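Local coordinates for regulatory protein (Pseudomonas aeruginosa, PDB 5J2Y), which binds promoter DNA through a helix-turn-helix domain and acts as a repressor of quorum sensing and virulence genes, at residues A[32-37]-A[55-60]; A[42-45]-A[50-53]. All coordinates share one frame; numbering follows the deposited sequence.

Contact 1: A[32-37]-A[55-60]; sequences SRFGIS and YLLLHF. With nucleotides of chain F.
The ring of Phe34 reaches from the loop between helices 27-32 and 38-45 to two consecutive leucines of helix 52-62. Its CE2 lies 4.0 Å from CD2 of Leu58, and at the para corner of the ring CD1 lies 4.3 Å from CD1 of Leu57; both methyls approach obliquely, and the Leu58 side chain crosses that of Phe34 at about a right angle. No hydrogen bond joins the two segments, so the contact is purely apolar. The CB of Phe34 points toward helix 52-62, and chi1 of -51° carries the ring on to the leucines. Just behind it, Gly35 takes a positive phi of 75° and closes a Schellman motif, its N bonded to Ser32 O (3.0 Å), which turns the chain out of helix 27-32. Two residues on, Ser37 N-caps helix 38-45 and meets the DNA: its OG donates to OP2 of DT17 of chain F at 2.8 Å, and its backbone N adds a weak bond to the same oxygen. Segment 32-37 is consistent with the turn of the helix-turn-helix. Phe34 also packs edge-to-face with Tyr61, and Ile36 rests on Trp31 and Ile54, while Leu58 brings Met12 of helix 9-22 and Trp31 of helix 27-32 to the same place.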
loop_
_atom_site.group_PDB
_atom_site.type_symbol
_atom_site.label_atom_id
_atom_site.label_comp_id
_atom_site.label_asym_id
_atom_site.label_seq_id
_atom_site.Cartn_x
_atom_site.Cartn_y
_atom_site.Cartn_z
ATOM N N SER A 32 -4.735 -5.358 1.651
ATOM C CA SER A 32 -5.741 -5.555 2.675
ATOM C C SER A 32 -5.261 -5.175 4.061
ATOM O O SER A 32 -6.089 -4.935 4.923
ATOM C CB SER A 32 -6.319 -6.991 2.639
ATOM O OG SER A 32 -5.302 -7.943 2.856
ATOM N N ARG A 33 -3.944 -5.078 4.286
ATOM C CA ARG A 33 -3.428 -4.546 5.581
ATOM C C ARG A 33 -3.926 -3.153 5.849
ATOM O O ARG A 33 -3.932 -2.735 7.001
ATOM C CB ARG A 33 -1.903 -4.452 5.620
ATOM C CG ARG A 33 -1.202 -5.757 5.381
ATOM C CD ARG A 33 0.215 -5.729 5.910
ATOM N NE ARG A 33 0.752 -7.093 5.829
ATOM C CZ ARG A 33 1.505 -7.551 4.823
ATOM N NH1 ARG A 33 1.890 -6.750 3.842
ATOM N NH2 ARG A 33 1.911 -8.813 4.817
ATOM N N PHE A 34 -4.255 -2.426 4.767
ATOM C CA PHE A 34 -4.764 -1.054 4.822
ATOM C C PHE A 34 -6.295 -0.983 4.666
ATOM O O PHE A 34 -6.862 0.091 4.656
ATOM C CB PHE A 34 -4.099 -0.188 3.716
ATOM C CG PHE A 34 -2.592 -0.265 3.705
ATOM C CD1 PHE A 34 -1.842 0.410 4.651
ATOM C CD2 PHE A 34 -1.926 -0.985 2.729
ATOM C CE1 PHE A 34 -0.471 0.342 4.645
ATOM C CE2 PHE A 34 -0.550 -1.082 2.734
ATOM C CZ PHE A 34 0.177 -0.400 3.693
ATOM N N GLY A 35 -6.955 -2.131 4.508
ATOM C CA GLY A 35 -8.385 -2.149 4.242
ATOM C C GLY A 35 -8.723 -1.750 2.819
ATOM O O GLY A 35 -9.802 -1.236 2.540
ATOM N N ILE A 36 -7.786 -1.990 1.917
ATOM C CA ILE A 36 -7.944 -1.653 0.526
ATOM C C ILE A 36 -8.109 -2.963 -0.250
ATOM O O ILE A 36 -7.336 -3.897 -0.098
ATOM C CB ILE A 36 -6.722 -0.860 0.043
ATOM C CG1 ILE A 36 -6.713 0.509 0.705
ATOM C CG2 ILE A 36 -6.737 -0.636 -1.467
ATOM C CD1 ILE A 36 -5.374 1.238 0.585
ATOM N N SER A 37 -9.107 -3.011 -1.108
ATOM C CA SER A 37 -9.402 -4.197 -1.858
ATOM C C SER A 37 -8.349 -4.457 -2.960
ATOM O O SER A 37 -7.634 -3.548 -3.422
ATOM C CB SER A 37 -10.751 -4.031 -2.504
ATOM O OG SER A 37 -10.688 -2.984 -3.498
ATOM N N TYR A 55 -1.983 7.772 0.136
ATOM C CA TYR A 55 -0.590 8.205 -0.065
ATOM C C TYR A 55 0.128 8.342 1.275
ATOM O O TYR A 55 1.250 7.822 1.461
ATOM C CB TYR A 55 -0.560 9.508 -0.838
ATOM C CG TYR A 55 0.782 10.182 -0.866
ATOM C CD1 TYR A 55 1.843 9.646 -1.596
ATOM C CD2 TYR A 55 0.987 11.380 -0.218
ATOM C CE1 TYR A 55 3.073 10.279 -1.620
ATOM C CE2 TYR A 55 2.209 12.030 -0.231
ATOM C CZ TYR A 55 3.251 11.479 -0.918
ATOM O OH TYR A 55 4.468 12.131 -0.956
ATOM N N LEU A 56 -0.528 8.998 2.238
ATOM C CA LEU A 56 0.093 9.186 3.557
ATOM C C LEU A 56 0.415 7.819 4.168
ATOM O O LEU A 56 1.525 7.593 4.671
ATOM C CB LEU A 56 -0.841 9.962 4.505
ATOM C CG LEU A 56 -1.170 11.395 4.166
ATOM C CD1 LEU A 56 -2.050 11.941 5.258
ATOM C CD2 LEU A 56 0.072 12.236 4.069
ATOM N N LEU A 57 -0.560 6.901 4.157
ATOM C CA LEU A 57 -0.340 5.616 4.794
ATOM C C LEU A 57 0.771 4.843 4.133
ATOM O O LEU A 57 1.544 4.176 4.820
ATOM C CB LEU A 57 -1.572 4.732 4.742
ATOM C CG LEU A 57 -2.572 4.835 5.848
ATOM C CD1 LEU A 57 -3.817 4.119 5.393
ATOM C CD2 LEU A 57 -2.042 4.220 7.124
ATOM N N LEU A 58 0.796 4.837 2.800
ATOM C CA LEU A 58 1.842 4.100 2.100
ATOM C C LEU A 58 3.204 4.680 2.438
ATOM O O LEU A 58 4.142 3.930 2.715
ATOM C CB LEU A 58 1.654 4.106 0.588
ATOM C CG LEU A 58 0.490 3.228 0.148
ATOM C CD1 LEU A 58 0.096 3.613 -1.243
ATOM C CD2 LEU A 58 0.874 1.753 0.229
ATOM N N HIS A 59 3.275 6.001 2.483
ATOM C CA HIS A 59 4.507 6.705 2.879
ATOM C C HIS A 59 5.066 6.227 4.228
ATOM O O HIS A 59 6.197 5.763 4.333
ATOM C CB HIS A 59 4.287 8.200 2.938
ATOM C CG HIS A 59 5.480 8.929 3.439
ATOM N ND1 HIS A 59 6.647 9.048 2.717
ATOM C CD2 HIS A 59 5.712 9.526 4.628
ATOM C CE1 HIS A 59 7.529 9.729 3.421
ATOM N NE2 HIS A 59 6.988 10.022 4.590
ATOM N N PHE A 60 4.234 6.281 5.243
ATOM C CA PHE A 60 4.686 5.904 6.578
ATOM C C PHE A 60 5.022 4.427 6.691
ATOM O O PHE A 60 5.890 4.033 7.481
ATOM C CB PHE A 60 3.630 6.298 7.615
ATOM C CG PHE A 60 3.489 7.781 7.770
ATOM C CD1 PHE A 60 4.596 8.565 8.159
ATOM C CD2 PHE A 60 2.266 8.416 7.552
ATOM C CE1 PHE A 60 4.470 9.939 8.303
ATOM C CE2 PHE A 60 2.141 9.794 7.716
ATOM C CZ PHE A 60 3.231 10.551 8.082
ATOM P P DT F 17 -12.712 -0.579 -1.336
ATOM O OP1 DT F 17 -12.684 -0.701 0.139
ATOM O OP2 DT F 17 -11.429 -0.627 -2.096
ATOM O "O5'" DT F 17 -13.753 -1.663 -1.864
ATOM C "C5'" DT F 17 -15.168 -1.443 -1.632
ATOM C "C4'" DT F 17 -16.015 -2.324 -2.524
ATOM O "O4'" DT F 17 -16.081 -1.768 -3.859
ATOM C "C3'" DT F 17 -15.522 -3.769 -2.687
ATOM O "O3'" DT F 17 -16.643 -4.632 -2.470
ATOM C "C2'" DT F 17 -15.040 -3.826 -4.128
ATOM C "C1'" DT F 17 -15.961 -2.822 -4.796
ATOM N N1 DT F 17 -15.482 -2.245 -6.066
ATOM C C2 DT F 17 -16.369 -2.154 -7.115
ATOM O O2 DT F 17 -17.525 -2.541 -7.048
ATOM N N3 DT F 17 -15.853 -1.583 -8.250
ATOM C C4 DT F 17 -14.565 -1.113 -8.438
ATOM O O4 DT F 17 -14.237 -0.636 -9.523
ATOM C C5 DT F 17 -13.693 -1.235 -7.295
ATOM C C7 DT F 17 -12.283 -0.744 -7.403
ATOM C C6 DT F 17 -14.187 -1.792 -6.182
#

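Contact 2: A[42-45]-A[50-53]; sequences SRFE and LPFP. With nucleotides of chain C.
Ser42 OG donates a 2.7 Å hydrogen bond to OP2 of DA8 of chain C, anchoring helix 38-45 to the DNA backbone; with chi1 at 169° the hydroxyl lies anti to the serine N and extends off the helix to the phosphate. The neighbouring Arg43 reads a base instead. Its NH1 donates to O6 of DG10 of chain C at 2.8 Å and its NH2 to N7 at 3.0 Å, the latter nearly straight at 172°, the two-pronged arginine-guanine pairing of major-groove recognition. A bend at chi3 (135°) brings the guanidinium to the guanine, which lies at its edge, while the C5-C6 side of the DT9 base of chain C lies over one of its faces, offset toward the rim; the two bonds and this neighbour probably limit its rotation. Phe44 turns toward the other segment. CD1 of Leu50 sits over its ring face, 3.7 Å from the centroid, a CH-pi contact, and at the far end of the ring CD of Pro51 comes within 3.6 Å of CZ. Both side chains cross Phe44 at about a right angle. Glu45 points away from this segment, its carboxylate held by Arg20, Trp31 and Gln27. Phe44 also packs on Ala13 and Leu50 on Met12, so helix 9-22 lines this junction between the DNA-reading helix 38-45 and helix 52-62, whose N-cap position is Pro51.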
loop_
_atom_site.group_PDB
_atom_site.type_symbol
_atom_site.label_atom_id
_atom_site.label_comp_id
_atom_site.label_asym_id
_atom_site.label_seq_id
_atom_site.Cartn_x
_atom_site.Cartn_y
_atom_site.Cartn_z
ATOM N N SER A 42 -5.044 -2.901 -7.607
ATOM C CA SER A 42 -4.635 -3.068 -9.018
ATOM C C SER A 42 -4.716 -1.759 -9.755
ATOM O O SER A 42 -3.817 -1.396 -10.523
ATOM C CB SER A 42 -5.533 -4.062 -9.757
ATOM O OG SER A 42 -5.283 -4.033 -11.178
ATOM N N ARG A 43 -5.806 -1.045 -9.553
ATOM C CA ARG A 43 -5.957 0.239 -10.252
ATOM C C ARG A 43 -4.913 1.255 -9.782
ATOM O O ARG A 43 -4.365 1.986 -10.602
ATOM C CB ARG A 43 -7.354 0.762 -10.106
ATOM C CG ARG A 43 -8.385 -0.164 -10.744
ATOM C CD ARG A 43 -9.813 0.400 -10.748
ATOM N NE ARG A 43 -10.487 0.220 -12.055
ATOM C CZ ARG A 43 -11.554 -0.545 -12.290
ATOM N NH1 ARG A 43 -12.132 -1.237 -11.319
ATOM N NH2 ARG A 43 -12.070 -0.607 -13.515
ATOM N N PHE A 44 -4.568 1.262 -8.489
ATOM C CA PHE A 44 -3.500 2.193 -7.999
ATOM C C PHE A 44 -2.117 1.885 -8.606
ATOM O O PHE A 44 -1.410 2.758 -9.031
ATOM C CB PHE A 44 -3.379 2.142 -6.464
ATOM C CG PHE A 44 -4.583 2.672 -5.723
ATOM C CD1 PHE A 44 -5.384 3.667 -6.255
ATOM C CD2 PHE A 44 -4.845 2.241 -4.450
ATOM C CE1 PHE A 44 -6.454 4.177 -5.542
ATOM C CE2 PHE A 44 -5.882 2.775 -3.702
ATOM C CZ PHE A 44 -6.706 3.735 -4.251
ATOM N N GLU A 45 -1.746 0.618 -8.600
ATOM C CA GLU A 45 -0.465 0.152 -9.142
ATOM C C GLU A 45 -0.293 0.406 -10.652
ATOM O O GLU A 45 0.809 0.273 -11.174
ATOM C CB GLU A 45 -0.283 -1.335 -8.874
ATOM C CG GLU A 45 -0.006 -1.671 -7.446
ATOM C CD GLU A 45 0.188 -3.149 -7.185
ATOM O OE1 GLU A 45 0.298 -3.919 -8.172
ATOM O OE2 GLU A 45 0.237 -3.537 -5.987
ATOM N N LEU A 50 -4.079 8.222 -6.733
ATOM C CA LEU A 50 -3.940 7.759 -5.385
ATOM C C LEU A 50 -4.510 8.845 -4.474
ATOM O O LEU A 50 -3.983 9.927 -4.425
ATOM C CB LEU A 50 -2.471 7.547 -5.103
ATOM C CG LEU A 50 -2.091 6.674 -3.923
ATOM C CD1 LEU A 50 -2.635 5.245 -4.100
ATOM C CD2 LEU A 50 -0.588 6.647 -3.699
ATOM N N PRO A 51 -5.618 8.582 -3.786
ATOM C CA PRO A 51 -6.116 9.580 -2.858
ATOM C C PRO A 51 -5.090 9.918 -1.745
ATOM O O PRO A 51 -4.288 9.079 -1.345
ATOM C CB PRO A 51 -7.344 8.916 -2.246
ATOM C CG PRO A 51 -7.578 7.666 -3.001
ATOM C CD PRO A 51 -6.313 7.297 -3.664
ATOM N N PHE A 52 -5.113 11.148 -1.256
ATOM C CA PHE A 52 -4.047 11.608 -0.381
ATOM C C PHE A 52 -3.923 10.774 0.908
ATOM O O PHE A 52 -2.838 10.340 1.270
ATOM C CB PHE A 52 -4.186 13.098 -0.130
ATOM C CG PHE A 52 -2.991 13.714 0.538
ATOM C CD1 PHE A 52 -1.785 13.845 -0.133
ATOM C CD2 PHE A 52 -3.067 14.150 1.873
ATOM C CE1 PHE A 52 -0.675 14.408 0.497
ATOM C CE2 PHE A 52 -1.975 14.718 2.492
ATOM C CZ PHE A 52 -0.781 14.855 1.800
ATOM N N PRO A 53 -5.039 10.424 1.531
ATOM C CA PRO A 53 -4.876 9.634 2.763
ATOM C C PRO A 53 -4.152 8.299 2.544
ATOM O O PRO A 53 -3.393 7.842 3.394
ATOM C CB PRO A 53 -6.321 9.375 3.205
ATOM C CG PRO A 53 -7.133 10.413 2.541
ATOM C CD PRO A 53 -6.452 10.727 1.239
ATOM P P DA C 8 -2.630 -5.935 -12.788
ATOM O OP1 DA C 8 -1.504 -5.399 -13.566
ATOM O OP2 DA C 8 -2.976 -5.343 -11.477
ATOM O "O5'" DA C 8 -3.948 -5.900 -13.685
ATOM C "C5'" DA C 8 -4.169 -6.911 -14.668
ATOM C "C4'" DA C 8 -5.408 -6.645 -15.492
ATOM O "O4'" DA C 8 -6.529 -7.346 -14.918
ATOM C "C3'" DA C 8 -5.868 -5.202 -15.637
ATOM O "O3'" DA C 8 -6.443 -5.170 -16.948
ATOM C "C2'" DA C 8 -6.891 -5.051 -14.518
ATOM C "C1'" DA C 8 -7.522 -6.437 -14.461
ATOM N N9 DA C 8 -7.928 -6.896 -13.143
ATOM C C8 DA C 8 -7.229 -6.811 -11.966
ATOM N N7 DA C 8 -7.823 -7.397 -10.955
ATOM C C5 DA C 8 -8.978 -7.928 -11.513
ATOM C C6 DA C 8 -10.033 -8.672 -10.968
ATOM N N6 DA C 8 -10.101 -9.031 -9.684
ATOM N N1 DA C 8 -11.035 -9.037 -11.794
ATOM C C2 DA C 8 -10.969 -8.681 -13.079
ATOM N N3 DA C 8 -10.026 -7.988 -13.711
ATOM C C4 DA C 8 -9.046 -7.641 -12.863
ATOM P P DG C 10 -13.095 -2.052 -19.065
ATOM O OP1 DG C 10 -12.570 -1.943 -20.429
ATOM O OP2 DG C 10 -12.877 -0.919 -18.129
ATOM O "O5'" DG C 10 -14.658 -2.343 -19.089
ATOM C "C5'" DG C 10 -15.157 -3.663 -19.351
ATOM C "C4'" DG C 10 -16.536 -3.852 -18.760
ATOM O "O4'" DG C 10 -16.430 -4.280 -17.382
ATOM C "C3'" DG C 10 -17.457 -2.632 -18.750
ATOM O "O3'" DG C 10 -18.776 -3.146 -18.957
ATOM C "C2'" DG C 10 -17.287 -2.080 -17.346
ATOM C "C1'" DG C 10 -17.037 -3.335 -16.515
ATOM N N9 DG C 10 -16.132 -3.135 -15.391
ATOM C C8 DG C 10 -14.937 -2.457 -15.409
ATOM N N7 DG C 10 -14.331 -2.461 -14.254
ATOM C C5 DG C 10 -15.172 -3.189 -13.426
ATOM C C6 DG C 10 -15.043 -3.530 -12.053
ATOM O O6 DG C 10 -14.129 -3.246 -11.268
ATOM N N1 DG C 10 -16.121 -4.289 -11.612
ATOM C C2 DG C 10 -17.197 -4.654 -12.385
ATOM N N2 DG C 10 -18.142 -5.380 -11.778
ATOM N N3 DG C 10 -17.329 -4.342 -13.661
ATOM C C4 DG C 10 -16.284 -3.619 -14.115
ATOM P P DT C 9 -6.958 -3.793 -17.598
ATOM O OP1 DT C 9 -6.695 -3.844 -19.057
ATOM O OP2 DT C 9 -6.409 -2.673 -16.800
ATOM O "O5'" DT C 9 -8.535 -3.869 -17.399
ATOM C "C5'" DT C 9 -9.276 -4.942 -17.999
ATOM C "C4'" DT C 9 -10.749 -4.813 -17.686
ATOM O "O4'" DT C 9 -11.031 -5.398 -16.395
ATOM C "C3'" DT C 9 -11.305 -3.386 -17.646
ATOM O "O3'" DT C 9 -12.512 -3.394 -18.415
ATOM C "C2'" DT C 9 -11.586 -3.145 -16.170
ATOM C "C1'" DT C 9 -11.922 -4.546 -15.694
ATOM N N1 DT C 9 -11.749 -4.801 -14.259
ATOM C C2 DT C 9 -12.679 -5.606 -13.648
ATOM O O2 DT C 9 -13.631 -6.083 -14.238
ATOM N N3 DT C 9 -12.462 -5.823 -12.310
ATOM C C4 DT C 9 -11.413 -5.350 -11.552
ATOM O O4 DT C 9 -11.337 -5.649 -10.365
ATOM C C5 DT C 9 -10.466 -4.518 -12.258
ATOM C C7 DT C 9 -9.305 -3.945 -11.511
ATOM C C6 DT C 9 -10.682 -4.283 -13.560
#

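Contact 2 is nested along the chain inside the loop closed by contact 1: segment 32-37 comes first, then 42-45, 50-53 and 55-60. Their centres lie about 9 Å apart, and the two touch directly, CD1 of Leu58 lying 4.0 Å from CD2 of Leu50 and CG2 of Ile36 4.2 Å from CE2 of Phe44. Segment 32-37 precedes helix 38-45 and segment 42-45 lies toward its C-terminal end; contact 1 packs on helix 52-62 itself, contact 2 on the residues leading into it. The recognition helix thus has apolar packing before its start and near its end, while Ser37, at its N-cap, meets DNA chain F, and Ser42 and Arg43 within it meet chain C.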